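Local atomic coordinates of FTT_1639c (Francisella tularensis subsp. tularensis, PDB entry 7KZW), a protein that is of unknown function but is predicted to be anchored in a membrane, the piece here being its beta-rich C-terminal part. Residues A[26-29]-A[30-34]; A[83-86]-A[87-91]. The protein carries 3 engineered substitutions. All coordinates share one frame; numbering follows the deposited sequence. Where two conformers were deposited one is given.

Overall arrangement
Contact 1 (26-34) comes first along the chain and closes before contact 2 (83-91) opens. Their centres lie about 10 Å apart, and they touch. Contact 1 is the turn that leaves strand 21-27. Contact 2 is the turn that leads into strand 90-97. These two strands are antiparallel neighbours in the mixed sheet that makes up most of this domain. Phe26 O lies 2.8 Å from Leu91 N, and Phe28 N lies 2.9 Å from Asn89 O. Both are probable backbone hydrogen bonds. Phe28 also packs against Leu85. The end of strand 21-27 and the start of its sheet neighbour, strand 90-97, are thus held side by side, each with its own local turn.

Contact 1 of 2, residues A[26-29]-A[30-34]; sequences FGFC and CDNTP
Asn32 reaches back to Cys29 with its side-chain amide. Its OD1 accepts the backbone N-H of Cys29 at 2.7 Å, nearly straight at 169°, with the donor tilted a little from the carbonyl plane. A chi1 of 67° folds the Asn32 amide back toward its own backbone and so to Cys29 N. The other end of the amide, ND2, donates to a water 2.9 Å away. That water also donates to Gly27 O, so both ends of the amide are engaged.

Cys29 O is gripped in return. It takes a bond of 2.7 Å from Thr33 OG1, which comes from above the carbonyl plane, and a weak one from Asn32 N. The latter closes a beta turn over Cys30 and Asp31, whose backbone angles fit type I. The turn redirects the chain as it leaves strand 21-27.

Phe28 lies beside this turn. Its chi1 of -58° swings the ring away from its own carbonyl, and Pro34 CD sits over one face in a CH-pi contact, 4.2 Å from the centroid and offset toward the rim. Asn32 OD1 lies at the ring edge, in plane, and the amide stands at a right angle to the ring. Tyr116 adds an edge-to-face contact with Phe28. Cys29 SG also lies 3.3 Å from Asp31 OD1.

Contact 2 of 2, residues A[83-86]-A[87-91]; sequences AYLS and GRNEL
This is a local contact round a tight turn, between the end of strand 79-83 and the start of strand 90-97. Residues Ser86 to Asn89 form a type I beta turn, closed by Asn89 N to Ser86 O (2.8 Å). Ser86 N then bonds to Glu90 O at 2.8 Å. Asn89 has positive phi (62°). Together these features make a type I turn with a G1 beta bulge, the local geometry of a 3:5 loop, although strands 79-83 and 90-97 are not paired in the sheet.

The Ser86 side chain fills the inside of the loop. With chi1 at 74°, OG turns in over the loop backbone and accepts two N-H groups. Arg88 N, at 3.2 Å, makes an ST turn; Glu90 N comes to 3.1 Å. OG also donates weakly to Glu90 OE1, while Glu90 CB touches it at 3.3 Å. The far carboxylate oxygen, OE2, is met by Arg88 NH2 in a salt bridge of 2.9 Å, on the syn side but well out of the carboxylate plane (33°). Asn89 OD1 is bonded to Asn39 ND2.

On the apolar side, Leu85 CD2 packs on Leu91 CB at 3.8 Å, and Leu91 CD1 meets Ala83 CB. A water joins Tyr84 O to Leu91 O. Leu85 and Leu91 also rest on Phe48 of strand 48-58, Glu90 and Leu91 touch strand 6-16, and strand 21-27 runs alongside 90-97.

Contact 1 of 2, residues A[26-29]-A[30-34]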
ATOM      1  N   PHE A  26       1.718  -0.084  -3.815  1.00 10.95           N
ATOM      2  CA  PHE A  26       0.999  -1.308  -4.140  1.00 11.83           C
ATOM      3  C   PHE A  26      -0.281  -0.978  -4.871  1.00 11.66           C
ATOM      4  O   PHE A  26      -0.964   0.014  -4.526  1.00 12.60           O
ATOM      5  CB  PHE A  26       0.673  -2.083  -2.871  1.00 12.51           C
ATOM      6  CG  PHE A  26       1.896  -2.452  -2.083  1.00 11.90           C
ATOM      7  CD1 PHE A  26       2.683  -3.498  -2.497  1.00 13.42           C
ATOM      8  CD2 PHE A  26       2.295  -1.721  -0.974  1.00 12.39           C
ATOM      9  CE1 PHE A  26       3.833  -3.859  -1.796  1.00 15.07           C
ATOM     10  CE2 PHE A  26       3.429  -2.065  -0.258  1.00 14.81           C
ATOM     11  CZ  PHE A  26       4.204  -3.119  -0.670  1.00 14.55           C
ATOM     12  N   GLY A  27      -0.634  -1.793  -5.859  1.00 13.23           N
ATOM     13  CA  GLY A  27      -1.842  -1.578  -6.630  1.00 14.35           C
ATOM     14  C   GLY A  27      -1.794  -2.414  -7.900  1.00 15.30           C
ATOM     15  O   GLY A  27      -1.027  -3.367  -7.986  1.00 18.10           O
ATOM     16  N   PHE A  28      -2.572  -1.996  -8.897  1.00 15.66           N
ATOM     17  CA  PHE A  28      -2.768  -2.818 -10.090  1.00 15.72           C
ATOM     18  C   PHE A  28      -2.388  -2.044 -11.349  1.00 18.38           C
ATOM     19  O   PHE A  28      -2.394  -0.809 -11.377  1.00 19.39           O
ATOM     20  CB  PHE A  28      -4.232  -3.272 -10.207  1.00 18.18           C
ATOM     21  CG  PHE A  28      -4.701  -4.044  -9.006  1.00 16.38           C
ATOM     22  CD1 PHE A  28      -4.442  -5.401  -8.916  1.00 17.14           C
ATOM     23  CD2 PHE A  28      -5.415  -3.417  -7.971  1.00 22.40           C
ATOM     24  CE1 PHE A  28      -4.813  -6.146  -7.806  1.00 20.39           C
ATOM     25  CE2 PHE A  28      -5.833  -4.160  -6.858  1.00 29.87           C
ATOM     26  CZ  PHE A  28      -5.535  -5.536  -6.788  1.00 25.68           C
ATOM     27  N   CYS A  29      -2.110  -2.782 -12.417  1.00 20.59           N
ATOM     28  CA  CYS A  29      -1.866  -2.225 -13.748  1.00 24.60           C
ATOM     29  C   CYS A  29      -2.729  -2.921 -14.804  1.00 30.85           C
ATOM     30  O   CYS A  29      -3.692  -3.635 -14.500  1.00 31.05           O
ATOM     31  CB  CYS A  29      -0.359  -2.299 -14.013  1.00 31.32           C
ATOM     32  SG  CYS A  29       0.294  -3.978 -14.158  1.00 35.84           S
ATOM     33  N   CYS A  30      -2.363  -2.740 -16.092  1.00 29.75           N
ATOM     34  CA  CYS A  30      -3.204  -3.187 -17.204  0.55 33.59           C
ATOM     35  C   CYS A  30      -3.310  -4.711 -17.284  1.00 35.07           C
ATOM     36  O   CYS A  30      -4.317  -5.243 -17.771  1.00 44.63           O
ATOM     37  CB  CYS A  30      -2.649  -2.641 -18.520  0.55 37.67           C
ATOM     38  SG  CYS A  30      -3.583  -3.140 -19.945  0.55 43.00           S
ATOM     39  N   ASP A  31      -2.253  -5.433 -16.890  1.00 33.24           N
ATOM     40  CA  ASP A  31      -2.245  -6.892 -17.024  1.00 34.12           C
ATOM     41  C   ASP A  31      -2.655  -7.609 -15.744  1.00 31.43           C
ATOM     42  O   ASP A  31      -2.638  -8.847 -15.687  1.00 34.68           O
ATOM     43  CB  ASP A  31      -0.904  -7.430 -17.594  1.00 39.10           C
ATOM     44  CG  ASP A  31       0.305  -7.284 -16.628  1.00 41.04           C
ATOM     45  OD1 ASP A  31       0.167  -7.006 -15.425  1.00 37.92           O
ATOM     46  OD2 ASP A  31       1.439  -7.470 -17.111  1.00 50.04           O
ATOM     47  N   ASN A  32      -3.073  -6.879 -14.756  1.00 31.14           N
ATOM     48  CA  ASN A  32      -3.431  -7.541 -13.514  1.00 36.37           C
ATOM     49  C   ASN A  32      -4.609  -6.886 -12.832  1.00 29.71           C
ATOM     50  O   ASN A  32      -4.881  -7.240 -11.668  1.00 31.87           O
ATOM     51  CB  ASN A  32      -2.248  -7.768 -12.527  1.00 29.49           C
ATOM     52  CG  ASN A  32      -1.673  -6.474 -11.957  1.00 25.96           C
ATOM     53  OD1 ASN A  32      -2.282  -5.431 -12.019  1.00 23.46           O
ATOM     54  ND2 ASN A  32      -0.472  -6.556 -11.406  1.00 32.46           N
ATOM     55  N   THR A  33      -5.388  -6.012 -13.544  1.00 28.15           N
ATOM     56  CA  THR A  33      -6.584  -5.481 -12.835  1.00 23.81           C
ATOM     57  C   THR A  33      -7.776  -6.414 -12.953  1.00 23.90           C
ATOM     58  O   THR A  33      -8.304  -6.633 -14.054  1.00 25.43           O
ATOM     59  CB  THR A  33      -7.042  -4.082 -13.225  1.00 26.31           C
ATOM     60  OG1 THR A  33      -5.961  -3.166 -13.057  1.00 27.05           O
ATOM     61  CG2 THR A  33      -8.178  -3.632 -12.301  1.00 26.10           C
ATOM     62  N   PRO A  34      -8.213  -7.012 -11.858  1.00 22.60           N
ATOM     63  CA  PRO A  34      -9.275  -8.009 -11.926  1.00 23.68           C
ATOM     64  C   PRO A  34     -10.581  -7.431 -12.446  1.00 26.19           C
ATOM     65  O   PRO A  34     -10.884  -6.237 -12.303  1.00 25.79           O
ATOM     66  CB  PRO A  34      -9.410  -8.453 -10.458  1.00 30.48           C
ATOM     67  CG  PRO A  34      -8.108  -8.189  -9.883  1.00 28.55           C
ATOM     68  CD  PRO A  34      -7.677  -6.880 -10.491  1.00 25.62           C
TER
HETATM   69  O   HOH W   1       0.477  -3.862 -10.744  1.00 27.08           O

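Contact 2 of 2, residues A[83-86]-A[87-91]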
ATOM      1  N   ALA A  83     -10.438   1.253   2.022  1.00 11.26           N
ATOM      2  CA  ALA A  83      -9.587   1.956   1.049  1.00 10.36           C
ATOM      3  C   ALA A  83     -10.131   1.813  -0.358  1.00 10.98           C
ATOM      4  O   ALA A  83     -10.882   0.873  -0.663  1.00 11.50           O
ATOM      5  CB  ALA A  83      -8.184   1.338   1.053  1.00 11.24           C
ATOM      6  N   TYR A  84      -9.813   2.783  -1.198  1.00 10.86           N
ATOM      7  CA  TYR A  84     -10.254   2.824  -2.577  1.00 10.84           C
ATOM      8  C   TYR A  84      -9.053   3.013  -3.468  1.00 10.97           C
ATOM      9  O   TYR A  84      -8.068   3.620  -3.080  1.00 10.89           O
ATOM     10  CB  TYR A  84     -11.205   4.009  -2.775  1.00 11.25           C
ATOM     11  CG  TYR A  84     -12.471   3.840  -1.964  1.00 11.17           C
ATOM     12  CD1 TYR A  84     -12.550   4.284  -0.658  1.00 11.99           C
ATOM     13  CD2 TYR A  84     -13.560   3.189  -2.516  1.00 12.64           C
ATOM     14  CE1 TYR A  84     -13.720   4.098   0.097  1.00 12.30           C
ATOM     15  CE2 TYR A  84     -14.712   2.956  -1.758  1.00 13.04           C
ATOM     16  CZ  TYR A  84     -14.772   3.464  -0.485  1.00 11.75           C
ATOM     17  OH  TYR A  84     -15.926   3.281   0.285  1.00 14.87           O
ATOM     18  N   LEU A  85      -9.149   2.517  -4.699  1.00 10.83           N
ATOM     19  CA  LEU A  85      -8.061   2.685  -5.648  1.00 11.63           C
ATOM     20  C   LEU A  85      -8.031   4.109  -6.191  1.00 11.71           C
ATOM     21  O   LEU A  85      -9.072   4.668  -6.566  1.00 12.20           O
ATOM     22  CB  LEU A  85      -8.279   1.739  -6.822  1.00 11.56           C
ATOM     23  CG  LEU A  85      -8.061   0.259  -6.516  1.00 11.17           C
ATOM     24  CD1 LEU A  85      -8.502  -0.557  -7.718  1.00 14.47           C
ATOM     25  CD2 LEU A  85      -6.553  -0.003  -6.215  1.00 12.18           C
ATOM     26  N   SER A  86      -6.826   4.664  -6.310  1.00 11.65           N
ATOM     27  CA  SER A  86      -6.683   5.969  -6.965  1.00 13.31           C
ATOM     28  C   SER A  86      -6.953   5.836  -8.456  1.00 14.67           C
ATOM     29  O   SER A  86      -7.109   4.735  -9.012  1.00 15.25           O
ATOM     30  CB  SER A  86      -5.266   6.511  -6.796  1.00 14.21           C
ATOM     31  OG  SER A  86      -4.377   5.783  -7.647  1.00 14.41           O
ATOM     32  N   GLY A  87      -6.936   6.968  -9.146  1.00 14.56           N
ATOM     33  CA  GLY A  87      -7.176   6.900 -10.564  1.00 17.32           C
ATOM     34  C   GLY A  87      -6.103   6.185 -11.364  1.00 21.31           C
ATOM     35  O   GLY A  87      -6.372   5.771 -12.513  1.00 24.75           O
ATOM     36  N   ARG A  88      -4.912   6.036 -10.816  1.00 17.73           N
ATOM     37  CA  ARG A  88      -3.841   5.239 -11.394  1.00 19.73           C
ATOM     38  C   ARG A  88      -3.794   3.852 -10.789  1.00 17.38           C
ATOM     39  O   ARG A  88      -2.760   3.178 -10.841  1.00 20.32           O
ATOM     40  CB  ARG A  88      -2.497   5.938 -11.235  1.00 27.26           C
ATOM     41  CG  ARG A  88      -2.350   7.185 -12.066  1.00 39.61           C
ATOM     42  CD  ARG A  88      -0.887   7.661 -12.118  1.00 42.42           C
ATOM     43  NE  ARG A  88      -0.206   7.577 -10.820  1.00 38.61           N
ATOM     44  CZ  ARG A  88      -0.082   8.619 -10.003  1.00 40.31           C
ATOM     45  NH1 ARG A  88      -0.582   9.790 -10.381  1.00 31.70           N
ATOM     46  NH2 ARG A  88       0.532   8.503  -8.823  1.00 47.22           N
ATOM     47  N   ASN A  89      -4.901   3.430 -10.170  1.00 14.30           N
ATOM     48  CA  ASN A  89      -5.053   2.084  -9.616  1.00 14.41           C
ATOM     49  C   ASN A  89      -4.055   1.767  -8.511  1.00 15.11           C
ATOM     50  O   ASN A  89      -3.652   0.615  -8.321  1.00 14.39           O
ATOM     51  CB  ASN A  89      -5.102   1.018 -10.710  1.00 16.61           C
ATOM     52  CG  ASN A  89      -6.314   1.186 -11.549  1.00 19.34           C
ATOM     53  OD1 ASN A  89      -7.417   1.178 -11.054  1.00 17.79           O
ATOM     54  ND2 ASN A  89      -6.102   1.422 -12.851  1.00 25.80           N
ATOM     55  N   GLU A  90      -3.684   2.794  -7.754  1.00 11.82           N
ATOM     56  CA  GLU A  90      -2.864   2.599  -6.554  1.00 11.48           C
ATOM     57  C   GLU A  90      -3.759   2.360  -5.338  1.00 10.98           C
ATOM     58  O   GLU A  90      -4.808   3.035  -5.169  1.00 12.31           O
ATOM     59  CB  GLU A  90      -2.037   3.837  -6.311  1.00 14.31           C
ATOM     60  CG  GLU A  90      -1.111   4.192  -7.503  1.00 19.87           C
ATOM     61  CD  GLU A  90      -0.517   5.570  -7.391  1.00 27.21           C
ATOM     62  OE1 GLU A  90      -1.174   6.454  -6.802  1.00 23.39           O
ATOM     63  OE2 GLU A  90       0.613   5.758  -7.886  1.00 25.59           O
ATOM     64  N   LEU A  91      -3.387   1.372  -4.507  1.00 10.93           N
ATOM     65  CA  LEU A  91      -4.132   1.090  -3.283  1.00 11.37           C
ATOM     66  C   LEU A  91      -3.416   1.642  -2.048  1.00 11.15           C
ATOM     67  O   LEU A  91      -4.053   2.205  -1.156  1.00 12.11           O
ATOM     68  CB  LEU A  91      -4.401  -0.418  -3.123  1.00 12.03           C
ATOM     69  CG  LEU A  91      -5.381  -0.684  -1.974  1.00 12.20           C
ATOM     70  CD1 LEU A  91      -6.851  -0.247  -2.309  1.00 15.20           C
ATOM     71  CD2 LEU A  91      -5.358  -2.188  -1.688  1.00 14.47           C
TER
HETATM   72  O   HOH W   2      -6.403   3.376  -0.965  1.00 10.61           O